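Side-chain contacts in peptidoglycan hydrolase FlgJ (Sphingomonas sp. A1, PDB 2ZYC), which probably hydrolyses peptidoglycan as a flagellum-specific muramidase so that the rod can assemble in the periplasm, this chain being its C-terminal glycosyl hydrolase family 73 part: residues A[128-131]-A[135-138]; A[131-134]-A[138-141]. The protein carries 2 engineered substitutions. All coordinates share one frame; numbering follows the deposited sequence. Where two conformers were deposited one is given.

In the fold
After helix 118-127 the chain leaves helical geometry at Gly129 and runs as an irregular loop to helix 136-145; both contacts fold this linker onto the first turns of the helix that follows it. Contact 1 joins the start of the linker, 128-131, to 135-138, closing a short loop through aromatic side chains that turn inward to helix 24-35. Contact 2 is shifted a few residues along the chain, pairing 131-134 with 138-141 through a salt bridge and a water at the surface. The two loops therefore interleave and neither encloses the other. Ala131 and Asp138 belong to the segments of both, and the contact centres lie about 4 Å apart.

Contact 1: A[128-131]-A[135-138]; sequences GGYA and SYAD
Tyr136, in the first turn of helix 136-145, meets both Tyr130 and Ala131 of the preceding loop, offering the phenol end of its ring to one and a ring face to the other. The methyl of Ala131 sits over that face: CB is 4.2 Å from the centroid of the Tyr136 ring and 16° off its normal, a CH-pi contact displaced toward the CG-CD1 side, where Ala131 CB approaches Tyr136 CD1 to 4.0 Å. The tyrosine pair is arranged differently. The centroids of the Tyr130 ring and the Tyr136 ring are 5.7 Å apart and the planes of the Tyr130 and Tyr136 rings are inclined at 48°, so the geometry is neither a parallel stack nor a T-shape. Tyr136 OH comes 3.1 Å from Tyr130 CE2, and Tyr136 CZ lies 3.7 Å from the same carbon. With CG anti to the backbone N (chi1 -171°), the Tyr136 ring extends back from the helix start toward the loop. Just upstream, Gly129, with positive phi, ends helix 118-127 in a Schellman motif, and the chain turns there into the loop that carries Tyr130 and Ala131. This connection between two helices belongs to the glucosaminidase family region, of the lysozyme clan. Both phenol groups reach other parts of the domain: Tyr136 OH is hydrogen-bonded to Glu34 OE2 on helix 24-35, with a weak bond to Gln30 NE2, whereas Tyr130 OH bonds to the carbonyl of Phe54. A leucine in place of Tyr136, lacking the ring and hydroxyl, would probably leave the Ala131 methyl without its flat partner and Glu34 OE2 without its phenol mate. The Tyr130 ring also packs against Gln30 and Glu34, while Tyr136 touches Leu33 on helix 24-35 and Gln126 on helix 118-127.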
ATOM      1  N   GLY A 128       0.371  11.580   9.300  1.00 18.80           N
ATOM      2  CA  GLY A 128       0.570  12.241   8.025  1.00 18.48           C
ATOM      3  C   GLY A 128      -0.721  12.520   7.275  1.00 18.18           C
ATOM      4  O   GLY A 128      -0.701  13.238   6.286  1.00 19.04           O
ATOM      5  N   GLY A 129      -1.832  11.949   7.745  1.00 17.06           N
ATOM      6  CA  GLY A 129      -3.130  12.103   7.089  1.00 16.62           C
ATOM      7  C   GLY A 129      -3.399  11.108   5.972  1.00 15.83           C
ATOM      8  O   GLY A 129      -4.200  11.376   5.064  1.00 15.97           O
ATOM      9  N   TYR A 130      -2.751   9.949   6.021  1.00 15.36           N
ATOM     10  CA  TYR A 130      -2.999   8.951   4.984  1.00 15.20           C
ATOM     11  C   TYR A 130      -4.465   8.520   5.022  1.00 15.37           C
ATOM     12  O   TYR A 130      -5.127   8.436   3.975  1.00 15.25           O
ATOM     13  CB  TYR A 130      -2.055   7.735   5.091  1.00 14.98           C
ATOM     14  CG  TYR A 130      -2.490   6.647   4.144  1.00 14.79           C
ATOM     15  CD1 TYR A 130      -2.184   6.725   2.786  1.00 15.42           C
ATOM     16  CD2 TYR A 130      -3.266   5.577   4.591  1.00 15.01           C
ATOM     17  CE1 TYR A 130      -2.622   5.750   1.900  1.00 14.05           C
ATOM     18  CE2 TYR A 130      -3.711   4.600   3.710  1.00 14.43           C
ATOM     19  CZ  TYR A 130      -3.373   4.693   2.374  1.00 15.17           C
ATOM     20  OH  TYR A 130      -3.819   3.742   1.500  1.00 15.88           O
ATOM     21  N   ALA A 131      -4.953   8.257   6.235  1.00 15.95           N
ATOM     22  CA  ALA A 131      -6.344   7.905   6.515  1.00 17.14           C
ATOM     23  C   ALA A 131      -6.675   8.421   7.908  1.00 18.12           C
ATOM     24  O   ALA A 131      -5.784   8.524   8.749  1.00 17.91           O
ATOM     25  CB  ALA A 131      -6.541   6.399   6.473  1.00 16.65           C
ATOM     26  N   SER A 135      -9.338   3.591  14.019  1.00 21.02           N
ATOM     27  CA  SER A 135      -8.902   2.199  14.132  0.50 20.51           C
ATOM     28  C   SER A 135      -7.907   1.783  13.044  1.00 20.16           C
ATOM     29  O   SER A 135      -7.497   0.617  12.983  1.00 19.38           O
ATOM     30  CB  SER A 135     -10.108   1.253  14.153  0.50 20.83           C
ATOM     31  OG  SER A 135     -10.831   1.373  15.368  0.50 21.06           O
ATOM     32  N   TYR A 136      -7.503   2.734  12.196  1.00 19.58           N
ATOM     33  CA  TYR A 136      -6.593   2.409  11.081  1.00 19.22           C
ATOM     34  C   TYR A 136      -5.311   1.710  11.519  1.00 18.77           C
ATOM     35  O   TYR A 136      -4.928   0.692  10.930  1.00 18.17           O
ATOM     36  CB  TYR A 136      -6.260   3.629  10.197  1.00 19.44           C
ATOM     37  CG  TYR A 136      -5.514   3.220   8.936  1.00 19.64           C
ATOM     38  CD1 TYR A 136      -6.191   2.632   7.865  1.00 19.08           C
ATOM     39  CD2 TYR A 136      -4.132   3.387   8.832  1.00 19.71           C
ATOM     40  CE1 TYR A 136      -5.515   2.232   6.714  1.00 20.62           C
ATOM     41  CE2 TYR A 136      -3.444   2.991   7.683  1.00 20.03           C
ATOM     42  CZ  TYR A 136      -4.146   2.420   6.630  1.00 20.30           C
ATOM     43  OH  TYR A 136      -3.487   2.021   5.486  1.00 21.27           O
ATOM     44  N   ALA A 137      -4.659   2.244  12.551  1.00 18.55           N
ATOM     45  CA  ALA A 137      -3.406   1.679  13.038  1.00 18.29           C
ATOM     46  C   ALA A 137      -3.583   0.249  13.546  1.00 18.18           C
ATOM     47  O   ALA A 137      -2.773  -0.624  13.247  1.00 17.31           O
ATOM     48  CB  ALA A 137      -2.775   2.576  14.113  1.00 18.91           C
ATOM     49  N   ASP A 138      -4.666   0.015  14.286  1.00 17.83           N
ATOM     50  CA  ASP A 138      -4.977  -1.316  14.797  1.00 18.06           C
ATOM     51  C   ASP A 138      -5.227  -2.304  13.660  1.00 17.68           C
ATOM     52  O   ASP A 138      -4.716  -3.424  13.682  1.00 17.78           O
ATOM     53  CB  ASP A 138      -6.201  -1.274  15.715  1.00 18.06           C
ATOM     54  CG  ASP A 138      -5.892  -0.708  17.093  1.00 20.66           C
ATOM     55  OD1 ASP A 138      -4.701  -0.527  17.438  1.00 21.84           O
ATOM     56  OD2 ASP A 138      -6.863  -0.446  17.837  1.00 22.43           O
TER

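Contact 2: A[131-134]-A[138-141]; sequences ATDP and DKLA
At the N-terminal start of helix 136-145, Asp133 of the lead-in loop and Lys139 of the helix form a salt bridge at the protein surface. Lys139 NZ donates to Asp133 OD2 over 2.9 Å, arriving on the syn side of that oxygen but 26° out of the carboxylate plane. The two side chains cross at about a right angle. Beyond CG the lysine chain is extended, which carries its ammonium group out from the helix to the loop, and Lys139 CE lies 3.7 Å from the same Asp133 OD2. The aspartate reaches across with CG anti to its own N (chi1 176°). Its two oxygens share the work: OD2 takes the lysine, while OD1 accepts a weak hydrogen bond from Ser135 N. The nearby positive charge is likely to favour the ionised carboxylate. A water makes a second link, donating to Pro134 O at 2.8 Å and accepting from Asp138 N at 2.9 Å. It bridges Pro134 O and Asp138 N, which are 5.4 Å apart and so too far for a direct bond. On the inner side of the helix, Leu140 packs against helices 118-127 and 24-35. The weak bond from Asp133 OD1 to the N of Ser135, two residues on, is the pattern of an Asx turn, here in the turn that leads into an alpha-helix.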
ATOM      1  N   ALA A 131      -4.953   8.257   6.235  1.00 15.95           N
ATOM      2  CA  ALA A 131      -6.344   7.905   6.515  1.00 17.14           C
ATOM      3  C   ALA A 131      -6.675   8.421   7.908  1.00 18.12           C
ATOM      4  O   ALA A 131      -5.784   8.524   8.749  1.00 17.91           O
ATOM      5  CB  ALA A 131      -6.541   6.399   6.473  1.00 16.65           C
ATOM      6  N   THR A 132      -7.951   8.727   8.147  1.00 19.68           N
ATOM      7  CA  THR A 132      -8.383   9.301   9.431  1.00 20.72           C
ATOM      8  C   THR A 132      -9.123   8.351  10.394  1.00 21.66           C
ATOM      9  O   THR A 132      -9.323   8.700  11.560  1.00 22.07           O
ATOM     10  CB  THR A 132      -9.216  10.582   9.222  1.00 21.10           C
ATOM     11  OG1 THR A 132     -10.360  10.280   8.410  1.00 21.73           O
ATOM     12  CG2 THR A 132      -8.370  11.652   8.534  1.00 19.93           C
ATOM     13  N   ASP A 133      -9.527   7.169   9.919  1.00 22.19           N
ATOM     14  CA  ASP A 133     -10.187   6.162  10.769  1.00 22.53           C
ATOM     15  C   ASP A 133      -9.390   5.954  12.048  1.00 22.15           C
ATOM     16  O   ASP A 133      -8.211   5.614  11.971  1.00 21.91           O
ATOM     17  CB  ASP A 133     -10.324   4.818  10.022  1.00 22.84           C
ATOM     18  CG  ASP A 133     -10.930   3.705  10.893  1.00 24.45           C
ATOM     19  OD1 ASP A 133     -11.793   3.985  11.751  1.00 26.06           O
ATOM     20  OD2 ASP A 133     -10.552   2.528  10.706  1.00 27.80           O
ATOM     21  N   PRO A 134     -10.025   6.143  13.228  1.00 21.72           N
ATOM     22  CA  PRO A 134      -9.266   5.991  14.472  1.00 21.44           C
ATOM     23  C   PRO A 134      -8.700   4.579  14.649  1.00 21.08           C
ATOM     24  O   PRO A 134      -7.693   4.407  15.337  1.00 21.40           O
ATOM     25  CB  PRO A 134     -10.302   6.294  15.568  1.00 21.60           C
ATOM     26  CG  PRO A 134     -11.419   6.988  14.879  1.00 21.76           C
ATOM     27  CD  PRO A 134     -11.438   6.492  13.481  1.00 21.87           C
ATOM     28  N   ASP A 138      -4.666   0.015  14.286  1.00 17.83           N
ATOM     29  CA  ASP A 138      -4.977  -1.316  14.797  1.00 18.06           C
ATOM     30  C   ASP A 138      -5.227  -2.304  13.660  1.00 17.68           C
ATOM     31  O   ASP A 138      -4.716  -3.424  13.682  1.00 17.78           O
ATOM     32  CB  ASP A 138      -6.201  -1.274  15.715  1.00 18.06           C
ATOM     33  CG  ASP A 138      -5.892  -0.708  17.093  1.00 20.66           C
ATOM     34  OD1 ASP A 138      -4.701  -0.527  17.438  1.00 21.84           O
ATOM     35  OD2 ASP A 138      -6.863  -0.446  17.837  1.00 22.43           O
ATOM     36  N   LYS A 139      -6.015  -1.878  12.677  1.00 17.23           N
ATOM     37  CA  LYS A 139      -6.363  -2.737  11.539  1.00 17.02           C
ATOM     38  C   LYS A 139      -5.144  -3.064  10.675  1.00 16.48           C
ATOM     39  O   LYS A 139      -4.949  -4.224  10.288  1.00 15.86           O
ATOM     40  CB  LYS A 139      -7.468  -2.099  10.705  1.00 17.46           C
ATOM     41  CG  LYS A 139      -8.811  -2.071  11.418  1.00 19.08           C
ATOM     42  CD  LYS A 139      -9.805  -1.251  10.633  1.00 21.44           C
ATOM     43  CE  LYS A 139     -11.099  -1.070  11.408  1.00 23.39           C
ATOM     44  NZ  LYS A 139     -11.920  -0.000  10.786  1.00 23.76           N
ATOM     45  N   LEU A 140      -4.308  -2.063  10.400  1.00 15.53           N
ATOM     46  CA  LEU A 140      -3.102  -2.299   9.605  1.00 14.82           C
ATOM     47  C   LEU A 140      -2.064  -3.128  10.347  1.00 14.75           C
ATOM     48  O   LEU A 140      -1.452  -4.036   9.772  1.00 14.36           O
ATOM     49  CB  LEU A 140      -2.496  -0.977   9.099  1.00 14.79           C
ATOM     50  CG  LEU A 140      -1.234  -1.072   8.229  1.00 14.44           C
ATOM     51  CD1 LEU A 140      -1.416  -2.033   7.047  1.00 14.85           C
ATOM     52  CD2 LEU A 140      -0.830   0.310   7.739  1.00 14.35           C
ATOM     53  N   ALA A 141      -1.866  -2.822  11.625  1.00 14.68           N
ATOM     54  CA  ALA A 141      -0.955  -3.610  12.467  1.00 15.31           C
ATOM     55  C   ALA A 141      -1.382  -5.086  12.502  1.00 15.29           C
ATOM     56  O   ALA A 141      -0.534  -5.979  12.450  1.00 15.09           O
ATOM     57  CB  ALA A 141      -0.875  -3.027  13.876  1.00 15.09           C
TER
HETATM   58  O   HOH W   1      -5.915   2.261  15.623  1.00 20.17           O